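Local coordinates for lysozyme (Asticcacaulis excentricus, PDB 6H9D), which is the muramidase domain of SpmX, a phage-lysin-derived lysozyme relative that probably has reduced activity against peptidoglycan glycan strands and serves in cell morphogenesis, at residues 98-103 / 117-122. Sequence-based numbering, arbitrary orientation.
Sequences QSDVLR and MDNWTS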
loop_
_atom_site.group_PDB
_atom_site.type_symbol
_atom_site.label_atom_id
_atom_site.label_comp_id
_atom_site.label_asym_id
_atom_site.label_seq_id
_atom_site.Cartn_x
_atom_site.Cartn_y
_atom_site.Cartn_z
ATOM N N GLN A 98 -9.696 6.644 8.451
ATOM C CA GLN A 98 -9.955 7.959 9.021
ATOM C C GLN A 98 -9.533 9.079 8.065
ATOM O O GLN A 98 -9.593 10.233 8.460
ATOM C CB GLN A 98 -9.180 8.139 10.333
ATOM C CG GLN A 98 -9.545 7.121 11.410
ATOM C CD GLN A 98 -11.037 6.938 11.555
ATOM O OE1 GLN A 98 -11.558 5.827 11.452
ATOM N NE2 GLN A 98 -11.743 8.038 11.772
ATOM N N SER A 99 -9.099 8.739 6.837
ATOM C CA SER A 99 -8.359 9.695 5.988
ATOM C C SER A 99 -9.299 10.615 5.196
ATOM O O SER A 99 -10.410 10.237 4.807
ATOM C CB SER A 99 -7.415 8.979 5.032
ATOM O OG SER A 99 -8.147 8.209 4.082
ATOM N N ASP A 100 -8.800 11.839 4.990
ATOM C CA ASP A 100 -9.295 12.788 4.009
ATOM C C ASP A 100 -9.517 12.084 2.655
ATOM O O ASP A 100 -10.552 12.264 2.025
ATOM C CB ASP A 100 -8.325 13.971 3.866
ATOM C CG ASP A 100 -6.819 13.661 3.890
ATOM O OD1 ASP A 100 -6.402 12.468 3.925
ATOM O OD2 ASP A 100 -6.043 14.629 3.862
ATOM N N VAL A 101 -8.517 11.304 2.219
ATOM C CA VAL A 101 -8.560 10.587 0.927
ATOM C C VAL A 101 -9.840 9.768 0.809
ATOM O O VAL A 101 -10.588 9.920 -0.151
ATOM C CB VAL A 101 -7.319 9.700 0.725
ATOM C CG1 VAL A 101 -7.439 8.834 -0.526
ATOM C CG2 VAL A 101 -6.055 10.539 0.694
ATOM N N LEU A 102 -10.105 8.910 1.799
ATOM C CA LEU A 102 -11.280 8.040 1.767
ATOM C C LEU A 102 -12.569 8.882 1.781
ATOM O O LEU A 102 -13.528 8.545 1.091
ATOM C CB LEU A 102 -11.259 7.092 2.973
ATOM C CG LEU A 102 -12.503 6.216 3.116
ATOM C CD1 LEU A 102 -12.700 5.362 1.884
ATOM C CD2 LEU A 102 -12.448 5.344 4.359
ATOM N N ARG A 103 -12.595 9.943 2.581
ATOM C CA ARG A 103 -13.778 10.795 2.664
ATOM C C ARG A 103 -14.140 11.344 1.289
ATOM O O ARG A 103 -15.293 11.280 0.861
ATOM C CB ARG A 103 -13.542 11.944 3.646
ATOM C CG ARG A 103 -14.219 11.757 4.994
ATOM C CD ARG A 103 -13.863 12.883 5.952
ATOM N NE ARG A 103 -13.078 12.406 7.087
ATOM C CZ ARG A 103 -11.845 12.816 7.367
ATOM N NH1 ARG A 103 -11.252 13.715 6.595
ATOM N NH2 ARG A 103 -11.206 12.329 8.421
ATOM N N MET A 117 -3.921 12.832 -1.076
ATOM C CA MET A 117 -2.812 11.914 -0.910
ATOM C C MET A 117 -1.533 12.697 -0.590
ATOM O O MET A 117 -0.599 12.165 -0.001
ATOM C CB MET A 117 -2.636 11.036 -2.155
ATOM C CG MET A 117 -3.786 10.066 -2.369
ATOM S SD MET A 117 -3.538 8.993 -3.841
ATOM C CE MET A 117 -4.878 7.824 -3.613
ATOM N N ASP A 118 -1.482 13.965 -0.994
ATOM C CA ASP A 118 -0.322 14.825 -0.702
ATOM C C ASP A 118 -0.130 15.033 0.808
ATOM O O ASP A 118 0.933 15.473 1.232
ATOM C CB ASP A 118 -0.465 16.190 -1.376
ATOM C CG ASP A 118 -0.590 16.114 -2.886
ATOM O OD1 ASP A 118 -0.248 15.057 -3.460
ATOM O OD2 ASP A 118 -1.034 17.106 -3.479
ATOM N N ASN A 119 -1.176 14.756 1.601
ATOM C CA ASN A 119 -1.129 14.918 3.060
ATOM C C ASN A 119 -0.338 13.789 3.725
ATOM O O ASN A 119 -0.152 13.805 4.928
ATOM C CB ASN A 119 -2.530 14.971 3.663
ATOM C CG ASN A 119 -3.253 16.193 3.159
ATOM O OD1 ASN A 119 -2.613 17.198 2.860
ATOM N ND2 ASN A 119 -4.552 16.088 2.987
ATOM N N TRP A 120 0.121 12.821 2.930
ATOM C CA TRP A 120 0.685 11.593 3.446
ATOM C C TRP A 120 2.110 11.409 2.925
ATOM O O TRP A 120 2.453 10.371 2.324
ATOM C CB TRP A 120 -0.241 10.431 3.071
ATOM C CG TRP A 120 -1.594 10.575 3.691
ATOM C CD1 TRP A 120 -2.677 11.209 3.154
ATOM C CD2 TRP A 120 -2.006 10.127 4.993
ATOM N NE1 TRP A 120 -3.725 11.187 4.027
ATOM C CE2 TRP A 120 -3.345 10.536 5.165
ATOM C CE3 TRP A 120 -1.370 9.449 6.033
ATOM C CZ2 TRP A 120 -4.078 10.241 6.312
ATOM C CZ3 TRP A 120 -2.091 9.162 7.171
ATOM C CH2 TRP A 120 -3.424 9.548 7.304
ATOM N N THR A 121 2.936 12.445 3.123
ATOM C CA THR A 121 4.278 12.460 2.584
ATOM C C THR A 121 5.291 12.921 3.638
ATOM O O THR A 121 6.354 13.359 3.284
ATOM C CB THR A 121 4.371 13.369 1.359
ATOM O OG1 THR A 121 3.939 14.658 1.802
ATOM C CG2 THR A 121 3.530 12.887 0.192
ATOM N N SER A 122 4.947 12.816 4.920
ATOM C CA SER A 122 5.832 13.313 5.958
ATOM C C SER A 122 5.819 12.397 7.186
ATOM O O SER A 122 4.851 11.699 7.452
ATOM C CB SER A 122 5.461 14.738 6.332
ATOM O OG SER A 122 4.159 14.774 6.880
#
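The indole of Trp120 presents its NE1 edge to the carboxylate of Asp100, OD1 lying in the ring plane; Met117 O also lies in that plane, at the ring edge, while Ser99 CB and Val101 CG2 approach obliquely. Trp120 NE1 donates to the syn lone pair of Asp100 OD1 over 3.0 Å, nearly straight (168°). Carboxylate and ring planes are turned 65° apart. Asp100 CG, set between its backbone N and carbonyl carbon (chi1 40°), keeps the carboxylate by the helix start, where OD1 also accepts from Val101 N at 3.0 Å, the donor above the carboxylate plane. One oxygen thus ties the indole to the first turn of helix 100-106. The Asn119 amide is nearly coplanar with this carboxylate, but its modelled approach is too close to trust. Beside the indole bond, Val101 CG2 packs on Met117 CG at 3.8 Å, the side chains crossing at about a right angle. Ser99 N-caps the helix, its OG accepting from Leu102 N at 3.1 Å and also hydrogen-bonded to Phe96 O. Within the helical part of this phage-lysozyme-family fold, the contact joins helix 100-106 to the loop between helix 110-116 and strand 122-125, against helix 78-91, where Ile91 touches the indole and Phe87 meets it edge-to-face.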